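Local coordinates for protein alpha-/beta-galactoside alpha-2,3-sialyltransferase (Photobacterium phosphoreum, PDB 2ZWI) that probably transfers sialic acid from a CMP-activated donor to galactosides through an alpha-2,3 linkage, as a GT-B-type glycosyltransferase that binds CMP between its two domains, at residues 15-18 with 19-22; 211-214 with 215-219; 204-207 with 208-212; 42-45 with 46-50; 109-113 with 114-118. All coordinates share one frame; numbering follows the deposited sequence.

Each contact lies within a short run of chain, so none nests inside another. Interaction 1 comes first, on helix 14-26 of the beta-alpha-beta unit between strands 3-10 and 31-36. Interaction 4 then closes the entry into helix 44-50, and interaction 5 the sharp turn from strand 104-110 into helix 114-125. Interaction 3 closes the start of helix 208-218 and overlaps interaction 2, at its far end, through Lys-211 and Asn-212. Helix 208-218 gathers the group: Phe-206, Phe-214 and Thr-218 pack on helix 14-26, and Phe-217 on helix 44-50, while Tyr-110 of interaction 5 meets interaction 1 from the sheet side.

Interaction 1: residues 15-18 with 19-22; sequences PTIQ and QMTQ
Ile-17 O takes two hydrogen bonds from one residue: Thr-21 N reaches it at 3.1 Å and Thr-21 OG1 at 2.7 Å, from opposite faces of the carbonyl plane. This is the helix of a beta-alpha-beta unit in a Rossmann-like domain of GT-B type. A threonine suits the site because its hydroxyl, set beside the backbone N (chi1 -53°), bends back to the carbonyl one turn earlier and so satisfies itself inside a buried helix. The neighbouring i to i+4 bond, from Met-20 N to Thr-16 O, is nearly straight at 172°. From the same residue the extended Met-20 side chain runs back across Thr-16, whose own hydroxyl is held by Asp-10. Gln-19 bridges to the sheet, its OE1 taking the Trp-36 indole N-H and its NE2 giving to Val-9 O, while its CG lies 3.0 Å from Pro-15 O. Ile-17 lies against Glu-306, a CMP-binding residue, and Thr-218 of helix 208-218. The flexible thioether of Met-20 lets that chain follow both Thr-16 and helix 208-218, and the methyl ends meet closely, Thr-16 CG2 lying 3.5 Å from Met-20 CE.

Interaction 2: residues 211-214 with 215-219; sequences KNKF and YNFTG
The last two turns of helix 208-218 carry this contact, and they end at Gly-219, the first residue to leave helical geometry, with positive phi, which a residue without a side chain takes with little strain. Near that end Phe-214 O receives both Thr-218 N and Thr-218 OG1, the hydroxyl at 2.7 Å, the two donors arriving from opposite faces of the carbonyl plane. Placing OG1 between the backbone N and the carbonyl carbon (chi1 55°) serves two purposes: the hydroxyl reaches back to Phe-214 O and is also bonded to Phe-220 N beyond the helix, while the methyl is carried over the Phe-214 ring. Thr-218 CG2 stands 3.9 Å from the centroid of that ring, 20° off its normal, a CH-pi contact displaced toward the rim. Threonine fits because one branch is polar and the other a methyl.

Tyr-215 lies back along the preceding turn. Lys-211 O sits 3.3 Å above the plane of the Tyr-215 ring, over its centre, and the same oxygen accepts Tyr-215 N at 3.1 Å. The Asn-212 side chain approaches this ring obliquely, its OD1 3.7 Å from Tyr-215 CD2, with amide and ring planes 56° apart. Phe-214 and Phe-217 are the buried residues, as befits large aromatic groups: the first packs against Thr-21, the second against Ile-24, Leu-46 and Ile-50. Asn-212 and Asn-216 are exposed. The split between buried aromatic and exposed polar positions is that of an amphipathic helix, and a glycine of positive phi just beyond the last turn is a common way for such a helix to end.

Interaction 3: residues 204-207 with 208-212; sequences TTFN and SQQKN
Asn-207 and Gln-210 exchange hydrogen bonds between side chain and backbone, a capping box at the start of helix 208-218. Asn-207 OD1 accepts Gln-210 N at 2.9 Å, with the donor nearly in line with the C=O of the amide. In return Gln-210 OE1 accepts Asn-207 N, also at 2.9 Å, its N-H...O angle being 158°. Asparagine suits the N-cap since its short amide, turned between the backbone N and the carbonyl carbon (chi1 62°), can curl over to a first-turn N-H that has no carbonyl of its own helix to meet. Glutamine suits the third helical position, being long enough to reach back to the cap residue. Regular helical bonding takes over at once, Lys-211 N binding Asn-207 O.

Phe-206, just before the cap, packs against Gln-210 of this box. Gln-210 CB stands 3.6 Å above the plane of the Phe-206 ring, offset toward the rim, in a CH-pi contact, while Gln-210 NE2 comes to 3.6 Å from Phe-206 CD1. Lys-211 CG also packs on Phe-206 CB, 3.8 Å away. The aromatic residue is buried although most of the surrounding positions are exposed, for its ring rests on Thr-21, Ile-24 and Asn-25 of helix 14-26.

Farther out, the amide of Gln-210 is fixed from both ends. Its NE2 is hydrogen-bonded to Ile-24 O of helix 14-26, and at the other end a water lies within hydrogen-bonding distance of both Thr-205 O and Gln-210 OE1, 2.7 Å from the latter.

Interaction 4: residues 42-45 with 46-50; sequences NDET and LLESI
Backbone bonds of the i to i+4 kind begin at Asp-43, whose O takes Leu-47 N at 2.9 Å, and they continue through Glu-44 and Thr-45 as helix 44-50 gets under way. Asp-43 is its N-cap. With CG swung away from the backbone N (chi1 -179°), the carboxylate is brought over the first turn, where OD1 accepts Leu-46 N at 3.1 Å in an almost straight bond (177°). The N-H arrives from above the carboxylate plane, 71° out of it. An aspartate suits this place, being a short acceptor whose negative charge would be expected to go well with the positive end of the helix dipole. Its other oxygen, OD2, rests 3.3 Å from Leu-46 CB, so the carboxylate also lies across the root of that leucine.

Glu-44 curls at chi2 and lays OE2 3.6 Å from Leu-47 CD1. Its other oxygen, OE1, is 4.3 Å from Glu-48 OE1; two like charges this close probably repel mildly, though both side chains are exposed, where water can screen them. Serine suits position 49, an exposed place where a short hydroxyl can turn back to the backbone: Ser-49 OG donates to Leu-46 O at 2.6 Å.

The leucines face inward. Leu-46 packs on Lys-213 and Phe-217 of helix 208-218, Leu-47 on Ile-41 of the preceding loop, and Ile-50 on Phe-217. Helix 44-50 thereby lies against helix 208-218 as the connection of the beta-alpha-beta unit between strands 31-36 and 52-54, the latter an outermost strand of the seven-stranded parallel sheet.

Interaction 5: residues 109-113 with 114-118; sequences FYDDG and SAEYV. With GOL (glycerol), chain F.
Tyr-117 OH donates to Asp-111 OD2 at 2.6 Å, in the tight, buried half of a turn that leads from strand 104-110 into helix 114-125 in this Rossmann-like domain. The hydroxyl, also hydrogen-bonded to Arg-174 N, meets the oxygen nearly along its C-O axis, with carboxylate and ring planes 81° apart. An aspartate suits this buried place because its two oxygens can serve several donors: OD2 also takes Leu-173 N, and OD1 is bonded to Tyr-160 OH. Glu-116 bends at chi2 toward the turn, and its OE1 accepts Asp-112 N at 2.6 Å; the bond from Gly-113 N to OE2 is weak. A long acidic side chain serves well here because it reaches from the helix to backbone N-H groups of the loop. Gly-113, with phi 158° and psi -141°, adopts a conformation poorly accessible to other residues.

The looser side faces the CMP pocket, the side chain of Ser-114 lying about 4 Å from the bound nucleotide. Here Asp-112, partly exposed, has OD1 held by Asn-82, and a glycerol, probably from the crystallisation liquor and also bonded to Ser-324 OG of the CMP site, bridges it to Ala-115: glycerol O1 lies a very short 2.5 Å from Asp-112 OD2 and accepts Ala-115 N at 3.1 Å.

Interaction 1: residues 15-18 with 19-22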
# COMPACT_ATOMS: atom_id res chain seq x y z
N PRO A 15 -1.43 1.17 -3.65
CA PRO A 15 -1.00 1.19 -5.06
C PRO A 15 -1.58 2.35 -5.88
O PRO A 15 -0.90 2.88 -6.74
CB PRO A 15 -1.49 -0.17 -5.61
CG PRO A 15 -1.54 -1.05 -4.38
CD PRO A 15 -2.05 -0.13 -3.30
N THR A 16 -2.82 2.75 -5.60
CA THR A 16 -3.44 3.84 -6.32
C THR A 16 -2.66 5.13 -6.07
O THR A 16 -2.30 5.82 -7.02
CB THR A 16 -4.92 4.03 -5.93
OG1 THR A 16 -5.68 2.89 -6.34
CG2 THR A 16 -5.49 5.28 -6.57
N ILE A 17 -2.38 5.42 -4.80
CA ILE A 17 -1.70 6.66 -4.41
C ILE A 17 -0.28 6.72 -5.01
O ILE A 17 0.13 7.77 -5.53
CB ILE A 17 -1.65 6.82 -2.85
CG1 ILE A 17 -3.07 6.88 -2.25
CG2 ILE A 17 -0.79 8.01 -2.43
CD1 ILE A 17 -3.89 8.11 -2.60
N GLN A 18 0.44 5.61 -4.95
CA GLN A 18 1.75 5.48 -5.60
C GLN A 18 1.65 5.57 -7.13
O GLN A 18 2.49 6.20 -7.79
CB GLN A 18 2.44 4.19 -5.16
CG GLN A 18 3.08 4.27 -3.76
CD GLN A 18 4.41 5.01 -3.76
OE1 GLN A 18 4.83 5.56 -2.74
NE2 GLN A 18 5.08 5.03 -4.89
N GLN A 19 0.62 4.97 -7.71
CA GLN A 19 0.42 5.07 -9.15
C GLN A 19 0.12 6.50 -9.59
O GLN A 19 0.72 6.99 -10.54
CB GLN A 19 -0.65 4.10 -9.65
CG GLN A 19 -0.23 2.63 -9.65
CD GLN A 19 -1.42 1.71 -9.90
OE1 GLN A 19 -2.44 2.14 -10.45
NE2 GLN A 19 -1.30 0.45 -9.52
N MET A 20 -0.79 7.18 -8.87
CA MET A 20 -1.08 8.60 -9.14
C MET A 20 0.22 9.42 -9.12
O MET A 20 0.49 10.21 -10.02
CB MET A 20 -2.05 9.18 -8.11
CG MET A 20 -3.48 8.65 -8.17
SD MET A 20 -4.42 9.12 -6.71
CE MET A 20 -6.07 8.63 -7.19
N THR A 21 1.02 9.19 -8.10
CA THR A 21 2.26 9.95 -7.92
C THR A 21 3.27 9.72 -9.07
O THR A 21 3.91 10.67 -9.52
CB THR A 21 2.88 9.66 -6.54
OG1 THR A 21 1.89 9.87 -5.53
CG2 THR A 21 4.05 10.57 -6.28
N GLN A 22 3.41 8.48 -9.53
CA GLN A 22 4.28 8.16 -10.67
C GLN A 22 3.81 8.82 -11.98
O GLN A 22 4.63 9.34 -12.75
CB GLN A 22 4.40 6.64 -10.86
CG GLN A 22 4.91 5.89 -9.62
CD GLN A 22 6.43 5.92 -9.49
OE1 GLN A 22 7.04 6.97 -9.30
NE2 GLN A 22 7.04 4.74 -9.57

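Interaction 2: residues 211-214 with 215-219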
# COMPACT_ATOMS: atom_id res chain seq x y z
N LYS A 211 1.95 19.21 -7.65
CA LYS A 211 1.35 19.12 -6.32
C LYS A 211 -0.17 19.23 -6.39
O LYS A 211 -0.89 18.42 -5.79
CB LYS A 211 1.94 20.17 -5.38
CG LYS A 211 3.39 19.89 -4.99
CD LYS A 211 3.88 20.90 -3.98
CE LYS A 211 5.38 20.79 -3.79
NZ LYS A 211 5.85 21.81 -2.80
N ASN A 212 -0.64 20.22 -7.15
CA ASN A 212 -2.07 20.44 -7.37
C ASN A 212 -2.77 19.27 -8.04
O ASN A 212 -3.88 18.90 -7.65
CB ASN A 212 -2.32 21.73 -8.17
CG ASN A 212 -1.97 22.98 -7.38
OD1 ASN A 212 -2.04 22.99 -6.14
ND2 ASN A 212 -1.59 24.05 -8.09
N LYS A 213 -2.10 18.67 -9.03
CA LYS A 213 -2.61 17.46 -9.66
C LYS A 213 -2.79 16.31 -8.65
O LYS A 213 -3.75 15.55 -8.75
CB LYS A 213 -1.69 17.02 -10.81
CG LYS A 213 -2.35 16.05 -11.78
CD LYS A 213 -1.51 15.83 -13.05
CE LYS A 213 -1.44 17.09 -13.89
NZ LYS A 213 -1.05 16.81 -15.30
N PHE A 214 -1.87 16.20 -7.70
CA PHE A 214 -2.00 15.20 -6.65
C PHE A 214 -3.23 15.46 -5.78
O PHE A 214 -4.00 14.53 -5.47
CB PHE A 214 -0.74 15.06 -5.79
CG PHE A 214 -0.85 13.97 -4.74
CD1 PHE A 214 -0.52 12.65 -5.06
CD2 PHE A 214 -1.33 14.25 -3.47
CE1 PHE A 214 -0.64 11.63 -4.14
CE2 PHE A 214 -1.46 13.21 -2.51
CZ PHE A 214 -1.10 11.91 -2.85
N TYR A 215 -3.43 16.72 -5.39
CA TYR A 215 -4.63 17.11 -4.63
C TYR A 215 -5.90 16.83 -5.41
O TYR A 215 -6.87 16.35 -4.84
CB TYR A 215 -4.60 18.59 -4.25
CG TYR A 215 -3.33 19.05 -3.56
CD1 TYR A 215 -2.60 18.19 -2.74
CD2 TYR A 215 -2.88 20.35 -3.72
CE1 TYR A 215 -1.44 18.61 -2.12
CE2 TYR A 215 -1.73 20.79 -3.09
CZ TYR A 215 -1.01 19.92 -2.30
OH TYR A 215 0.13 20.37 -1.69
N ASN A 216 -5.88 17.13 -6.71
CA ASN A 216 -7.05 16.89 -7.57
C ASN A 216 -7.41 15.41 -7.73
O ASN A 216 -8.58 15.04 -7.65
CB ASN A 216 -6.89 17.57 -8.92
CG ASN A 216 -7.03 19.08 -8.84
OD1 ASN A 216 -7.65 19.61 -7.92
ND2 ASN A 216 -6.43 19.79 -9.80
N PHE A 217 -6.40 14.57 -7.98
CA PHE A 217 -6.56 13.11 -8.04
C PHE A 217 -7.18 12.50 -6.78
O PHE A 217 -8.07 11.66 -6.85
CB PHE A 217 -5.18 12.46 -8.23
CG PHE A 217 -4.88 12.09 -9.64
CD1 PHE A 217 -5.82 11.43 -10.42
CD2 PHE A 217 -3.61 12.33 -10.16
CE1 PHE A 217 -5.53 11.05 -11.72
CE2 PHE A 217 -3.30 11.96 -11.47
CZ PHE A 217 -4.26 11.31 -12.25
N THR A 218 -6.67 12.92 -5.62
CA THR A 218 -7.00 12.30 -4.34
C THR A 218 -8.19 12.96 -3.65
O THR A 218 -8.83 12.36 -2.77
CB THR A 218 -5.80 12.38 -3.38
OG1 THR A 218 -5.38 13.74 -3.25
CG2 THR A 218 -4.64 11.54 -3.91
N GLY A 219 -8.49 14.20 -4.05
CA GLY A 219 -9.49 15.02 -3.37
C GLY A 219 -9.00 15.46 -2.00
O GLY A 219 -9.80 15.86 -1.15

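Interaction 3: residues 204-207 with 208-212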
# COMPACT_ATOMS: atom_id res chain seq x y z
N THR A 204 9.21 16.96 -2.67
CA THR A 204 10.45 17.73 -2.57
C THR A 204 10.87 18.29 -3.94
O THR A 204 11.44 19.38 -4.02
CB THR A 204 11.56 16.87 -1.90
OG1 THR A 204 11.17 16.58 -0.55
CG2 THR A 204 12.91 17.56 -1.87
N THR A 205 10.57 17.56 -5.02
CA THR A 205 10.96 17.97 -6.37
C THR A 205 9.80 18.43 -7.26
O THR A 205 10.03 18.99 -8.34
CB THR A 205 11.78 16.88 -7.10
OG1 THR A 205 11.03 15.66 -7.15
CG2 THR A 205 13.11 16.63 -6.39
N PHE A 206 8.56 18.19 -6.82
CA PHE A 206 7.36 18.58 -7.56
C PHE A 206 7.20 20.10 -7.61
O PHE A 206 7.37 20.79 -6.59
CB PHE A 206 6.11 18.00 -6.89
CG PHE A 206 5.76 16.58 -7.32
CD1 PHE A 206 6.62 15.84 -8.13
CD2 PHE A 206 4.57 16.00 -6.89
CE1 PHE A 206 6.28 14.54 -8.51
CE2 PHE A 206 4.24 14.70 -7.25
CZ PHE A 206 5.09 13.97 -8.07
N ASN A 207 6.85 20.61 -8.79
CA ASN A 207 6.39 21.99 -8.91
C ASN A 207 4.93 22.11 -8.47
O ASN A 207 4.26 21.10 -8.21
CB ASN A 207 6.61 22.51 -10.34
CG ASN A 207 5.83 21.73 -11.39
OD1 ASN A 207 4.65 21.40 -11.21
ND2 ASN A 207 6.48 21.45 -12.51
N SER A 208 4.43 23.34 -8.38
CA SER A 208 3.06 23.59 -7.92
C SER A 208 1.99 22.81 -8.68
O SER A 208 1.10 22.23 -8.07
CB SER A 208 2.74 25.09 -7.97
OG SER A 208 3.14 25.70 -6.76
N GLN A 209 2.10 22.80 -10.01
CA GLN A 209 1.13 22.14 -10.87
C GLN A 209 1.04 20.64 -10.59
O GLN A 209 -0.05 20.05 -10.62
CB GLN A 209 1.49 22.37 -12.35
CG GLN A 209 0.55 21.70 -13.35
CD GLN A 209 0.95 21.94 -14.80
OE1 GLN A 209 0.66 21.12 -15.69
NE2 GLN A 209 1.61 23.08 -15.06
N GLN A 210 2.20 20.03 -10.32
CA GLN A 210 2.29 18.62 -9.97
C GLN A 210 1.64 18.37 -8.62
O GLN A 210 0.86 17.43 -8.47
CB GLN A 210 3.75 18.16 -9.93
CG GLN A 210 4.36 17.96 -11.30
CD GLN A 210 5.85 17.69 -11.22
OE1 GLN A 210 6.61 18.52 -10.73
NE2 GLN A 210 6.26 16.52 -11.69
N LYS A 211 1.95 19.21 -7.65
CA LYS A 211 1.35 19.12 -6.32
C LYS A 211 -0.17 19.23 -6.39
O LYS A 211 -0.89 18.42 -5.79
CB LYS A 211 1.94 20.17 -5.38
CG LYS A 211 3.39 19.89 -4.99
CD LYS A 211 3.88 20.90 -3.98
CE LYS A 211 5.38 20.79 -3.79
NZ LYS A 211 5.85 21.81 -2.80
N ASN A 212 -0.64 20.22 -7.15
CA ASN A 212 -2.07 20.44 -7.37
C ASN A 212 -2.77 19.27 -8.04
O ASN A 212 -3.88 18.90 -7.65
CB ASN A 212 -2.32 21.73 -8.17
CG ASN A 212 -1.97 22.98 -7.38
OD1 ASN A 212 -2.04 22.99 -6.14
ND2 ASN A 212 -1.59 24.05 -8.09
O HOH W 1 9.21 18.62 -11.25

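Interaction 4: residues 42-45 with 46-50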
# COMPACT_ATOMS: atom_id res chain seq x y z
N ASN A 42 -14.03 11.20 -12.31
CA ASN A 42 -15.03 11.75 -13.24
C ASN A 42 -14.61 13.13 -13.74
O ASN A 42 -15.30 13.74 -14.57
CB ASN A 42 -16.40 11.87 -12.56
CG ASN A 42 -16.73 10.68 -11.68
OD1 ASN A 42 -16.71 10.78 -10.45
ND2 ASN A 42 -17.04 9.54 -12.29
N ASP A 43 -13.48 13.62 -13.23
CA ASP A 43 -12.94 14.93 -13.62
C ASP A 43 -12.29 14.85 -15.00
O ASP A 43 -11.16 14.38 -15.14
CB ASP A 43 -11.95 15.44 -12.57
CG ASP A 43 -11.37 16.81 -12.91
OD1 ASP A 43 -11.63 17.34 -14.02
OD2 ASP A 43 -10.63 17.35 -12.07
N GLU A 44 -12.99 15.35 -16.01
CA GLU A 44 -12.54 15.22 -17.39
C GLU A 44 -11.35 16.08 -17.75
O GLU A 44 -10.52 15.69 -18.57
CB GLU A 44 -13.69 15.43 -18.36
CG GLU A 44 -14.65 14.26 -18.39
CD GLU A 44 -13.99 12.99 -18.91
OE1 GLU A 44 -13.28 13.06 -19.94
OE2 GLU A 44 -14.20 11.92 -18.28
N THR A 45 -11.27 17.26 -17.14
CA THR A 45 -10.12 18.15 -17.28
C THR A 45 -8.85 17.48 -16.74
O THR A 45 -7.81 17.48 -17.40
CB THR A 45 -10.37 19.49 -16.56
OG1 THR A 45 -11.66 19.99 -16.96
CG2 THR A 45 -9.31 20.51 -16.91
N LEU A 46 -8.97 16.89 -15.54
CA LEU A 46 -7.89 16.10 -14.95
C LEU A 46 -7.50 14.97 -15.90
O LEU A 46 -6.33 14.83 -16.24
CB LEU A 46 -8.32 15.55 -13.57
CG LEU A 46 -7.35 14.71 -12.73
CD1 LEU A 46 -6.17 15.54 -12.23
CD2 LEU A 46 -8.10 14.11 -11.56
N LEU A 47 -8.48 14.18 -16.35
CA LEU A 47 -8.21 13.04 -17.22
C LEU A 47 -7.55 13.47 -18.54
O LEU A 47 -6.60 12.84 -18.99
CB LEU A 47 -9.47 12.19 -17.46
CG LEU A 47 -9.95 11.33 -16.27
CD1 LEU A 47 -11.35 10.73 -16.52
CD2 LEU A 47 -8.94 10.22 -15.90
N GLU A 48 -8.02 14.57 -19.12
CA GLU A 48 -7.42 15.08 -20.36
C GLU A 48 -5.97 15.56 -20.18
O GLU A 48 -5.16 15.44 -21.09
CB GLU A 48 -8.30 16.17 -20.98
CG GLU A 48 -9.47 15.62 -21.81
CD GLU A 48 -10.55 16.66 -22.12
OE1 GLU A 48 -11.69 16.23 -22.43
OE2 GLU A 48 -10.27 17.89 -22.05
N SER A 49 -5.66 16.08 -18.99
CA SER A 49 -4.30 16.53 -18.68
C SER A 49 -3.29 15.36 -18.57
O SER A 49 -2.09 15.57 -18.72
CB SER A 49 -4.26 17.40 -17.42
OG SER A 49 -4.48 16.63 -16.25
N ILE A 50 -3.78 14.15 -18.33
CA ILE A 50 -2.91 12.96 -18.31
C ILE A 50 -3.12 12.02 -19.52
O ILE A 50 -2.46 10.98 -19.63
CB ILE A 50 -3.00 12.18 -16.97
CG1 ILE A 50 -4.40 11.56 -16.77
CG2 ILE A 50 -2.62 13.10 -15.79
CD1 ILE A 50 -4.46 10.50 -15.66

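Interaction 5: residues 109-113 with 114-118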
# COMPACT_ATOMS: atom_id res chain seq x y z
N PHE A 109 4.32 -3.88 -10.27
CA PHE A 109 3.48 -4.29 -9.14
C PHE A 109 3.77 -3.45 -7.89
O PHE A 109 4.93 -3.29 -7.49
CB PHE A 109 3.69 -5.77 -8.80
CG PHE A 109 3.12 -6.74 -9.80
CD1 PHE A 109 1.77 -7.10 -9.75
CD2 PHE A 109 3.93 -7.33 -10.77
CE1 PHE A 109 1.22 -8.01 -10.68
CE2 PHE A 109 3.41 -8.25 -11.69
CZ PHE A 109 2.04 -8.58 -11.64
N TYR A 110 2.73 -2.91 -7.28
CA TYR A 110 2.83 -2.14 -6.05
C TYR A 110 2.20 -2.91 -4.89
O TYR A 110 1.05 -3.34 -5.01
CB TYR A 110 2.09 -0.80 -6.22
CG TYR A 110 2.73 0.11 -7.24
CD1 TYR A 110 2.49 -0.05 -8.61
CD2 TYR A 110 3.58 1.13 -6.84
CE1 TYR A 110 3.08 0.78 -9.55
CE2 TYR A 110 4.19 1.98 -7.77
CZ TYR A 110 3.93 1.79 -9.11
OH TYR A 110 4.53 2.63 -9.99
N ASP A 111 2.94 -3.09 -3.80
CA ASP A 111 2.42 -3.79 -2.61
C ASP A 111 1.07 -3.22 -2.18
O ASP A 111 0.88 -2.02 -2.25
CB ASP A 111 3.38 -3.67 -1.42
CG ASP A 111 4.64 -4.51 -1.58
OD1 ASP A 111 4.68 -5.41 -2.46
OD2 ASP A 111 5.59 -4.26 -0.81
N ASP A 112 0.18 -4.09 -1.70
CA ASP A 112 -1.16 -3.71 -1.21
C ASP A 112 -1.10 -3.11 0.21
O ASP A 112 -1.85 -2.18 0.53
CB ASP A 112 -2.05 -4.97 -1.24
CG ASP A 112 -3.44 -4.76 -0.68
OD1 ASP A 112 -4.38 -4.55 -1.48
OD2 ASP A 112 -3.62 -4.84 0.55
N GLY A 113 -0.21 -3.64 1.04
CA GLY A 113 -0.14 -3.27 2.45
C GLY A 113 0.54 -4.36 3.26
O GLY A 113 1.49 -5.00 2.79
N SER A 114 0.03 -4.60 4.46
CA SER A 114 0.61 -5.57 5.38
C SER A 114 0.51 -7.04 4.93
O SER A 114 1.33 -7.87 5.35
CB SER A 114 -0.05 -5.42 6.76
OG SER A 114 -1.38 -5.90 6.73
N ALA A 115 -0.48 -7.36 4.11
CA ALA A 115 -0.72 -8.75 3.65
C ALA A 115 0.50 -9.38 2.97
O ALA A 115 0.85 -10.52 3.28
CB ALA A 115 -1.95 -8.83 2.75
N GLU A 116 1.15 -8.65 2.05
CA GLU A 116 2.36 -9.18 1.41
C GLU A 116 3.43 -9.53 2.44
O GLU A 116 4.14 -10.52 2.29
CB GLU A 116 2.93 -8.21 0.37
CG GLU A 116 2.19 -8.18 -0.95
CD GLU A 116 1.03 -7.19 -0.96
OE1 GLU A 116 0.68 -6.66 -2.05
OE2 GLU A 116 0.48 -6.91 0.13
N TYR A 117 3.53 -8.71 3.49
CA TYR A 117 4.59 -8.86 4.51
C TYR A 117 4.29 -9.97 5.51
O TYR A 117 5.21 -10.66 5.96
CB TYR A 117 4.92 -7.48 5.15
CG TYR A 117 5.58 -6.64 4.09
CD1 TYR A 117 4.83 -5.86 3.21
CD2 TYR A 117 6.97 -6.70 3.88
CE1 TYR A 117 5.43 -5.13 2.19
CE2 TYR A 117 7.58 -5.97 2.87
CZ TYR A 117 6.80 -5.20 2.02
OH TYR A 117 7.41 -4.50 1.01
N VAL A 118 3.01 -10.17 5.81
CA VAL A 118 2.56 -11.35 6.56
C VAL A 118 2.87 -12.63 5.77
O VAL A 118 3.41 -13.60 6.31
CB VAL A 118 1.06 -11.24 6.95
CG1 VAL A 118 0.52 -12.56 7.52
CG2 VAL A 118 0.87 -10.13 8.00
C1 GOL F . -2.95 -5.37 3.90
O1 GOL F . -2.57 -5.73 2.59
C2 GOL F . -4.47 -5.34 4.06
O2 GOL F . -4.78 -4.37 5.03
C3 GOL F . -4.95 -6.70 4.54
O3 GOL F . -5.88 -7.21 3.61